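Local coordinates for macrophage migration inhibitory factor-like protein (Entamoeba histolytica, PDB 6CUQ) that belongs to the macrophage migration inhibitory factor family and forms a trimer of subunits each built of two beta-alpha-beta units, at residues A12-S17 with A66-K71; E27-S32 with C47-V52; E81-R86 with L104-M109. One frame throughout, in Å; residues are numbered along the deposited sequence.

Contact 1: residues A12-S17 with A66-K71; sequences ALITLS and AFIDIK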
loop_
_atom_site.group_PDB
_atom_site.type_symbol
_atom_site.label_atom_id
_atom_site.label_comp_id
_atom_site.label_asym_id
_atom_site.label_seq_id
_atom_site.Cartn_x
_atom_site.Cartn_y
_atom_site.Cartn_z
ATOM N N ALA B 12 -6.675 -0.906 -7.989
ATOM C CA ALA B 12 -6.640 -1.968 -6.985
ATOM C C ALA B 12 -5.197 -2.388 -6.777
ATOM O O ALA B 12 -4.533 -2.830 -7.723
ATOM C CB ALA B 12 -7.491 -3.179 -7.385
ATOM N N LEU B 13 -4.710 -2.210 -5.551
ATOM C CA LEU B 13 -3.419 -2.722 -5.120
ATOM C C LEU B 13 -3.697 -3.994 -4.324
ATOM O O LEU B 13 -4.248 -3.934 -3.218
ATOM C CB LEU B 13 -2.652 -1.697 -4.282
ATOM C CG LEU B 13 -1.119 -1.733 -4.324
ATOM C CD1 LEU B 13 -0.520 -0.593 -3.518
ATOM C CD2 LEU B 13 -0.581 -3.072 -3.840
ATOM N N ILE B 14 -3.334 -5.135 -4.898
ATOM C CA ILE B 14 -3.592 -6.446 -4.318
ATOM C C ILE B 14 -2.280 -6.947 -3.735
ATOM O O ILE B 14 -1.298 -7.167 -4.461
ATOM C CB ILE B 14 -4.146 -7.425 -5.358
ATOM C CG1 ILE B 14 -5.416 -6.846 -5.987
ATOM C CG2 ILE B 14 -4.432 -8.781 -4.702
ATOM C CD1 ILE B 14 -5.958 -7.647 -7.155
ATOM N N THR B 15 -2.253 -7.087 -2.420
ATOM C CA THR B 15 -1.123 -7.648 -1.698
ATOM C C THR B 15 -1.565 -9.031 -1.244
ATOM O O THR B 15 -2.477 -9.154 -0.421
ATOM C CB THR B 15 -0.747 -6.745 -0.522
ATOM O OG1 THR B 15 -0.529 -5.406 -0.993
ATOM C CG2 THR B 15 0.478 -7.276 0.235
ATOM N N LEU B 16 -0.968 -10.072 -1.802
ATOM C CA LEU B 16 -1.400 -11.417 -1.459
ATOM C C LEU B 16 -0.205 -12.311 -1.179
ATOM O O LEU B 16 0.906 -12.073 -1.662
ATOM C CB LEU B 16 -2.281 -12.013 -2.558
ATOM C CG LEU B 16 -1.655 -12.631 -3.801
ATOM C CD1 LEU B 16 -2.761 -13.140 -4.711
ATOM C CD2 LEU B 16 -0.764 -11.661 -4.532
ATOM N N SER B 17 -0.440 -13.340 -0.368
ATOM C CA SER B 17 0.629 -14.200 0.114
ATOM C C SER B 17 0.490 -15.647 -0.348
ATOM O O SER B 17 0.984 -16.557 0.314
ATOM C CB SER B 17 0.694 -14.145 1.641
ATOM O OG SER B 17 -0.312 -14.972 2.185
ATOM N N ALA B 66 -4.788 -12.171 1.753
ATOM C CA ALA B 66 -4.624 -11.030 0.877
ATOM C C ALA B 66 -5.158 -9.797 1.578
ATOM O O ALA B 66 -5.902 -9.888 2.556
ATOM C CB ALA B 66 -5.337 -11.236 -0.468
ATOM N N PHE B 67 -4.735 -8.643 1.074
ATOM C CA PHE B 67 -5.303 -7.348 1.409
ATOM C C PHE B 67 -5.447 -6.587 0.096
ATOM O O PHE B 67 -4.477 -6.470 -0.658
ATOM C CB PHE B 67 -4.410 -6.595 2.401
ATOM C CG PHE B 67 -4.985 -5.292 2.870
ATOM C CD1 PHE B 67 -4.574 -4.092 2.316
ATOM C CD2 PHE B 67 -5.932 -5.272 3.879
ATOM C CE1 PHE B 67 -5.112 -2.893 2.749
ATOM C CE2 PHE B 67 -6.468 -4.081 4.330
ATOM C CZ PHE B 67 -6.057 -2.891 3.766
ATOM N N ILE B 68 -6.647 -6.080 -0.179
ATOM C CA ILE B 68 -6.970 -5.480 -1.475
ATOM C C ILE B 68 -7.367 -4.031 -1.220
ATOM O O ILE B 68 -8.387 -3.759 -0.578
ATOM C CB ILE B 68 -8.084 -6.242 -2.204
ATOM C CG1 ILE B 68 -7.714 -7.725 -2.320
ATOM C CG2 ILE B 68 -8.297 -5.655 -3.591
ATOM C CD1 ILE B 68 -8.802 -8.603 -2.914
ATOM N N ASP B 69 -6.553 -3.102 -1.713
ATOM C CA ASP B 69 -6.729 -1.673 -1.467
ATOM C C ASP B 69 -7.351 -1.061 -2.721
ATOM O O ASP B 69 -6.662 -0.846 -3.721
ATOM C CB ASP B 69 -5.378 -1.041 -1.145
ATOM C CG ASP B 69 -5.493 0.213 -0.323
ATOM O OD1 ASP B 69 -6.625 0.699 -0.083
ATOM O OD2 ASP B 69 -4.427 0.740 0.053
ATOM N N ILE B 70 -8.652 -0.770 -2.666
ATOM C CA ILE B 70 -9.386 -0.199 -3.795
ATOM C C ILE B 70 -9.503 1.305 -3.597
ATOM O O ILE B 70 -9.983 1.772 -2.554
ATOM C CB ILE B 70 -10.787 -0.816 -3.937
ATOM C CG1 ILE B 70 -10.728 -2.345 -3.956
ATOM C CG2 ILE B 70 -11.508 -0.227 -5.167
ATOM C CD1 ILE B 70 -10.190 -2.902 -5.216
ATOM N N LYS B 71 -9.109 2.062 -4.612
ATOM C CA LYS B 71 -9.114 3.515 -4.546
ATOM C C LYS B 71 -9.621 4.084 -5.864
ATOM O O LYS B 71 -9.386 3.502 -6.928
ATOM C CB LYS B 71 -7.716 4.057 -4.206
ATOM C CG LYS B 71 -7.280 3.767 -2.761
ATOM C CD LYS B 71 -5.920 4.362 -2.488
ATOM C CE LYS B 71 -5.864 5.006 -1.123
ATOM N NZ LYS B 71 -4.656 5.862 -0.972
#
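Strands 12-16 and 66-71 run antiparallel as the two central strands of the four-stranded sheet of this MIF-like subunit. Backbone hydrogen bonds hold them in register, arranged as two reciprocal pairs. Leu13 and Asp69 exchange N-H and C=O, with Asp69 N to Leu13 O at 2.9 Å and an almost straight N-H...O angle of 175°; in this pair each donor stands above the plane of the carbonyl it meets. Thr15 and Phe67 do the same at 2.8 Å from Phe67 N to Thr15 O, but here the donors lie nearly along the C=O axes. Between and beside these pairs, CA-H groups approach the same carbonyls, Ala66 CA lying 3.1 Å from Thr15 O.

Apolar contacts gather on the face of Ala12, Ile14, Leu16, Ala66, Ile68 and Ile70, which helices 22-40 and 80-95 cover. Ile14 and Ile68 lie side by side and point the same way, CG1 of Ile14 meeting CG2 of Ile68 at 3.9 Å. The second torsion of Ile70, -73°, folds CD1 across to Ala12 CB at 3.5 Å. Leu16 has CG in the crowded position between N and C, so only its CB meets Ala66 CB.

Leu13, Thr15, Phe67 and Asp69 make up the other face, part apolar and part polar. Phe67, CG anti to its N, stacks on the ring of His11 of the second subunit, whose Leu13 also packs on it. The pairing therefore gives the sheet an apolar face for its own helices and a mixed face for the trimer interface.

Contact 2: residues E27-S32 with C47-V52; sequences EIAHES and CATQVV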
loop_
_atom_site.group_PDB
_atom_site.type_symbol
_atom_site.label_atom_id
_atom_site.label_comp_id
_atom_site.label_asym_id
_atom_site.label_seq_id
_atom_site.Cartn_x
_atom_site.Cartn_y
_atom_site.Cartn_z
ATOM N N GLU B 27 -2.962 -12.922 -14.597
ATOM C CA GLU B 27 -4.386 -13.170 -14.776
ATOM C C GLU B 27 -5.196 -12.455 -13.703
ATOM O O GLU B 27 -6.282 -11.925 -13.978
ATOM C CB GLU B 27 -4.657 -14.667 -14.752
ATOM C CG GLU B 27 -4.236 -15.411 -16.015
ATOM C CD GLU B 27 -4.328 -16.922 -15.825
ATOM O OE1 GLU B 27 -5.057 -17.361 -14.913
ATOM O OE2 GLU B 27 -3.671 -17.668 -16.579
ATOM N N ILE B 28 -4.668 -12.415 -12.477
ATOM C CA ILE B 28 -5.321 -11.690 -11.391
ATOM C C ILE B 28 -5.390 -10.199 -11.710
ATOM O O ILE B 28 -6.450 -9.572 -11.588
ATOM C CB ILE B 28 -4.592 -11.959 -10.058
ATOM C CG1 ILE B 28 -4.877 -13.384 -9.581
ATOM C CG2 ILE B 28 -4.958 -10.916 -9.010
ATOM C CD1 ILE B 28 -4.043 -13.823 -8.381
ATOM N N ALA B 29 -4.267 -9.611 -12.140
ATOM C CA ALA B 29 -4.276 -8.192 -12.502
ATOM C C ALA B 29 -5.269 -7.914 -13.624
ATOM O O ALA B 29 -6.017 -6.931 -13.578
ATOM C CB ALA B 29 -2.878 -7.732 -12.930
ATOM N N HIS B 30 -5.276 -8.772 -14.649
ATOM C CA HIS B 30 -6.193 -8.612 -15.772
ATOM C C HIS B 30 -7.654 -8.676 -15.315
ATOM O O HIS B 30 -8.449 -7.774 -15.598
ATOM C CB HIS B 30 -5.894 -9.693 -16.811
ATOM C CG HIS B 30 -6.855 -9.710 -17.960
ATOM N ND1 HIS B 30 -6.920 -8.692 -18.889
ATOM C CD2 HIS B 30 -7.798 -10.615 -18.325
ATOM C CE1 HIS B 30 -7.855 -8.973 -19.781
ATOM N NE2 HIS B 30 -8.401 -10.134 -19.465
ATOM N N GLU B 31 -8.016 -9.734 -14.584
ATOM C CA GLU B 31 -9.394 -9.884 -14.123
ATOM C C GLU B 31 -9.780 -8.769 -13.159
ATOM O O GLU B 31 -10.939 -8.339 -13.130
ATOM C CB GLU B 31 -9.581 -11.243 -13.453
ATOM C CG GLU B 31 -9.578 -12.405 -14.404
ATOM C CD GLU B 31 -10.664 -12.310 -15.446
ATOM O OE1 GLU B 31 -11.772 -11.808 -15.134
ATOM O OE2 GLU B 31 -10.413 -12.779 -16.571
ATOM N N SER B 32 -8.830 -8.311 -12.338
ATOM C CA SER B 32 -9.096 -7.203 -11.427
ATOM C C SER B 32 -9.523 -5.960 -12.194
ATOM O O SER B 32 -10.514 -5.297 -11.851
ATOM C CB SER B 32 -7.846 -6.922 -10.584
ATOM O OG SER B 32 -7.909 -5.651 -9.973
ATOM N N CYS B 47 -8.779 1.786 -15.738
ATOM C CA CYS B 47 -8.649 0.886 -14.596
ATOM C C CYS B 47 -7.248 0.293 -14.549
ATOM O O CYS B 47 -6.691 -0.097 -15.580
ATOM C CB CYS B 47 -9.686 -0.232 -14.674
ATOM S SG CYS B 47 -11.397 0.354 -14.713
ATOM N N ALA B 48 -6.683 0.222 -13.346
ATOM C CA ALA B 48 -5.305 -0.204 -13.167
ATOM C C ALA B 48 -5.219 -1.110 -11.949
ATOM O O ALA B 48 -6.077 -1.069 -11.063
ATOM C CB ALA B 48 -4.355 0.990 -13.013
ATOM N N THR B 49 -4.184 -1.954 -11.933
ATOM C CA THR B 49 -3.995 -2.912 -10.854
ATOM C C THR B 49 -2.524 -3.305 -10.745
ATOM O O THR B 49 -1.849 -3.537 -11.755
ATOM C CB THR B 49 -4.890 -4.145 -11.050
ATOM O OG1 THR B 49 -6.255 -3.759 -10.862
ATOM C CG2 THR B 49 -4.558 -5.257 -10.060
ATOM N N GLN B 50 -2.047 -3.367 -9.503
ATOM C CA GLN B 50 -0.735 -3.884 -9.152
ATOM C C GLN B 50 -0.918 -5.044 -8.179
ATOM O O GLN B 50 -1.663 -4.924 -7.198
ATOM C CB GLN B 50 0.138 -2.798 -8.514
ATOM C CG GLN B 50 0.325 -1.565 -9.376
ATOM C CD GLN B 50 1.017 -1.879 -10.704
ATOM O OE1 GLN B 50 1.799 -2.823 -10.793
ATOM N NE2 GLN B 50 0.740 -1.075 -11.736
ATOM N N VAL B 51 -0.255 -6.161 -8.463
ATOM C CA VAL B 51 -0.306 -7.364 -7.639
ATOM C C VAL B 51 1.031 -7.518 -6.928
ATOM O O VAL B 51 2.076 -7.615 -7.580
ATOM C CB VAL B 51 -0.631 -8.607 -8.476
ATOM C CG1 VAL B 51 -0.783 -9.811 -7.570
ATOM C CG2 VAL B 51 -1.898 -8.367 -9.285
ATOM N N VAL B 52 1.005 -7.553 -5.591
ATOM C CA VAL B 52 2.222 -7.569 -4.791
ATOM C C VAL B 52 2.269 -8.868 -3.988
ATOM O O VAL B 52 1.320 -9.193 -3.264
ATOM C CB VAL B 52 2.283 -6.334 -3.872
ATOM C CG1 VAL B 52 3.468 -6.418 -2.877
ATOM C CG2 VAL B 52 2.313 -5.047 -4.726
#
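Within the beta-alpha-beta unit formed by strand 11-16, helix 22-40 and strand 48-53, the helix lies back across the strand that follows it. Segments 27-32 and 48-52 run roughly antiparallel, at 153°, with their axes 7.6 Å apart at closest approach. Thr49 and Val51 both point toward the helix, and Ala29 lies alongside, its CA against Thr49 and its CB against Val51. The small residue allows a close approach: Thr49 CG2, anti to its backbone N, reaches Ala29 CA at 3.8 Å.

Val51 turns CG1 anti to its backbone N and so sets CG2 beside that N, from where CG2 touches Ala29 CB at 3.8 Å. The same methyl meets Ile28 CG2 at 4.0 Å, the two side chains crossing at about a right angle, so that one branch of Val51 serves two helix residues. Ile28 goes on to pack against Leu91 of helix 80-95, and Ala29 has Ile62 of the third subunit beside it. That subunit also adds a strand antiparallel to residues 48-51, carrying the sheet across the interface.

One turn along the helix from Ile28, the contact becomes polar. Ser32 holds OG anti to its N, chi1 163°, which aims the hydroxyl at the strand, where it also lies 3.4 Å from Thr49 CG2. In this buried place the hydroxyls of Ser32 and Thr49 are hydrogen-bonded, and Ser32 OG is also hydrogen-bonded to Tyr87 OH of helix 80-95. Thr49 OG1 lies 2.7 Å from Ser32 OG and gives its own hydrogen bond to Ala48 O, approaching that oxygen from above the carbonyl plane.

Contact 3: residues E81-R86 with L104-M109; sequences EGLSDR and LNFTEM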
loop_
_atom_site.group_PDB
_atom_site.type_symbol
_atom_site.label_atom_id
_atom_site.label_comp_id
_atom_site.label_asym_id
_atom_site.label_seq_id
_atom_site.Cartn_x
_atom_site.Cartn_y
_atom_site.Cartn_z
ATOM N N GLU B 81 -19.999 -3.923 -1.731
ATOM C CA GLU B 81 -20.358 -5.325 -1.551
ATOM C C GLU B 81 -20.071 -6.137 -2.812
ATOM O O GLU B 81 -19.435 -7.200 -2.752
ATOM C CB GLU B 81 -21.813 -5.461 -1.138
ATOM C CG GLU B 81 -22.171 -6.908 -0.942
ATOM C CD GLU B 81 -23.199 -7.116 0.141
ATOM O OE1 GLU B 81 -23.870 -6.130 0.514
ATOM O OE2 GLU B 81 -23.290 -8.256 0.647
ATOM N N GLY B 82 -20.535 -5.654 -3.965
ATOM C CA GLY B 82 -20.277 -6.366 -5.203
ATOM C C GLY B 82 -18.795 -6.519 -5.479
ATOM O O GLY B 82 -18.345 -7.556 -5.975
ATOM N N LEU B 83 -18.014 -5.493 -5.154
ATOM C CA LEU B 83 -16.573 -5.597 -5.340
ATOM C C LEU B 83 -15.963 -6.633 -4.405
ATOM O O LEU B 83 -15.083 -7.400 -4.815
ATOM C CB LEU B 83 -15.924 -4.235 -5.146
ATOM C CG LEU B 83 -16.070 -3.273 -6.322
ATOM C CD1 LEU B 83 -15.656 -1.901 -5.873
ATOM C CD2 LEU B 83 -15.170 -3.731 -7.458
ATOM N N SER B 84 -16.414 -6.681 -3.147
ATOM C CA SER B 84 -15.880 -7.680 -2.225
ATOM C C SER B 84 -16.172 -9.091 -2.720
ATOM O O SER B 84 -15.304 -9.971 -2.659
ATOM C CB SER B 84 -16.448 -7.468 -0.823
ATOM O OG SER B 84 -16.300 -6.118 -0.430
ATOM N N ASP B 85 -17.386 -9.319 -3.230
ATOM C CA ASP B 85 -17.745 -10.653 -3.699
ATOM C C ASP B 85 -16.914 -11.073 -4.913
ATOM O O ASP B 85 -16.421 -12.208 -4.971
ATOM C CB ASP B 85 -19.243 -10.700 -4.015
ATOM C CG ASP B 85 -19.681 -12.050 -4.545
ATOM O OD1 ASP B 85 -20.204 -12.121 -5.679
ATOM O OD2 ASP B 85 -19.470 -13.052 -3.835
ATOM N N ARG B 86 -16.705 -10.165 -5.872
ATOM C CA ARG B 86 -15.993 -10.541 -7.092
ATOM C C ARG B 86 -14.504 -10.763 -6.836
ATOM O O ARG B 86 -13.904 -11.682 -7.407
ATOM C CB ARG B 86 -16.237 -9.499 -8.183
ATOM C CG ARG B 86 -17.692 -9.480 -8.613
ATOM C CD ARG B 86 -17.887 -9.023 -10.029
ATOM N NE ARG B 86 -17.348 -9.967 -10.998
ATOM C CZ ARG B 86 -17.127 -9.662 -12.273
ATOM N NH1 ARG B 86 -17.397 -8.442 -12.708
ATOM N NH2 ARG B 86 -16.625 -10.567 -13.102
ATOM N N LEU B 104 -10.437 -6.140 2.505
ATOM C CA LEU B 104 -10.474 -5.104 1.487
ATOM C C LEU B 104 -10.714 -3.749 2.134
ATOM O O LEU B 104 -11.334 -3.647 3.203
ATOM C CB LEU B 104 -11.561 -5.374 0.460
ATOM C CG LEU B 104 -11.440 -6.652 -0.360
ATOM C CD1 LEU B 104 -12.240 -7.786 0.290
ATOM C CD2 LEU B 104 -11.917 -6.382 -1.790
ATOM N N ASN B 105 -10.220 -2.712 1.461
ATOM C CA ASN B 105 -10.410 -1.322 1.854
ATOM C C ASN B 105 -10.867 -0.517 0.646
ATOM O O ASN B 105 -10.389 -0.728 -0.475
ATOM C CB ASN B 105 -9.118 -0.729 2.427
ATOM C CG ASN B 105 -9.034 -0.868 3.938
ATOM O OD1 ASN B 105 -8.196 -0.238 4.587
ATOM N ND2 ASN B 105 -9.914 -1.692 4.508
ATOM N N PHE B 106 -11.785 0.412 0.883
ATOM C CA PHE B 106 -12.334 1.265 -0.159
ATOM C C PHE B 106 -12.138 2.716 0.236
ATOM O O PHE B 106 -12.488 3.118 1.351
ATOM C CB PHE B 106 -13.812 0.960 -0.395
ATOM C CG PHE B 106 -14.073 -0.477 -0.695
ATOM C CD1 PHE B 106 -13.963 -0.954 -1.990
ATOM C CD2 PHE B 106 -14.381 -1.365 0.321
ATOM C CE1 PHE B 106 -14.188 -2.286 -2.272
ATOM C CE2 PHE B 106 -14.600 -2.697 0.050
ATOM C CZ PHE B 106 -14.502 -3.160 -1.253
ATOM N N THR B 107 -11.591 3.502 -0.686
ATOM C CA THR B 107 -11.195 4.870 -0.391
ATOM C C THR B 107 -11.505 5.735 -1.602
ATOM O O THR B 107 -10.992 5.490 -2.699
ATOM C CB THR B 107 -9.705 4.933 -0.037
ATOM O OG1 THR B 107 -9.419 3.983 1.003
ATOM C CG2 THR B 107 -9.337 6.317 0.456
ATOM N N GLU B 108 -12.355 6.734 -1.408
ATOM C CA GLU B 108 -12.653 7.707 -2.449
ATOM C C GLU B 108 -11.752 8.926 -2.283
ATOM O O GLU B 108 -11.692 9.518 -1.199
ATOM C CB GLU B 108 -14.125 8.121 -2.398
ATOM C CG GLU B 108 -15.110 7.002 -2.731
ATOM C CD GLU B 108 -16.547 7.498 -2.864
ATOM O OE1 GLU B 108 -16.823 8.649 -2.463
ATOM O OE2 GLU B 108 -17.403 6.737 -3.370
ATOM N N MET B 109 -11.088 9.322 -3.365
ATOM C CA MET B 109 -10.130 10.416 -3.352
ATOM C C MET B 109 -10.675 11.605 -4.130
ATOM O O MET B 109 -11.365 11.434 -5.139
ATOM C CB MET B 109 -8.796 9.987 -3.966
ATOM C CG MET B 109 -8.231 8.672 -3.450
ATOM S SD MET B 109 -7.399 8.867 -1.864
ATOM C CE MET B 109 -6.257 10.201 -2.229
#
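Helix segment 81-86 and strand 104-108 run in broadly opposite directions, at 145°, with their axes 10.0 Å apart at closest approach and their closest CA atoms, those of Ser84 and Leu104, separated by 7.0 Å. Such a wide spacing is bridged by long side chains from the strand. Phe106 does most of this: with CG beside its backbone N, chi1 -55°, the far end of the ring meets both Leu83 and Ser84. Leu83 crosses it obliquely, and CB and CD1 of Leu83 both lie 3.9 Å from Phe106 CE1.

Ser84 comes to the ring from its edge, near the ring plane, with OG 3.6 Å from Phe106 CZ. The approach to the ring is packing; the hydroxyl itself is hydrogen-bonded to Gln80 O one turn back, so this polar atom is satisfied within its own helix, in a contact that is buried and largely apolar. Its chi1 of -50° places OG anti to the carbonyl carbon and beside the N, on the side of that bond. Leu104 packs more loosely, its CD2 4.2 Å from Ser84 CA. Local to the strand, Asn105 ND2 gives a hydrogen bond to Leu104 O at 2.7 Å.

The contact belongs to the second beta-alpha-beta unit, in which helix 80-95 follows strand 66-72 and precedes strand 102-108. Phe106 also packs on Ile70 of the adjoining strand 66-72, while Leu83 meets Ile35 and Val39 of helix 22-40. Beyond the strand's other edge, Leu104 and Asn105 pair antiparallel with a strand of the second subunit, which extends the sheet.

From the N terminus, strand 11-16 leads into helix 22-40, which returns against strand 48-53 in contact 2. Contact 1 closes the larger loop, from 12-17 to 66-71, so contact 2 is nested inside it. The two also touch, since strand 11-16 lies between strands 48-53 and 66-72, with Ile14 probably hydrogen-bonded to Gln50 and Val52. Contact 3 follows in series, closing the loop through helix 80-95 to strand 102-108, whose Asn105 probably bonds to Ile68 and Ile70 of contact 1. Contacts 2 and 3, not in touch, thus tie one helix each to the strands outermost within this chain, which contact 1 joins through the centre.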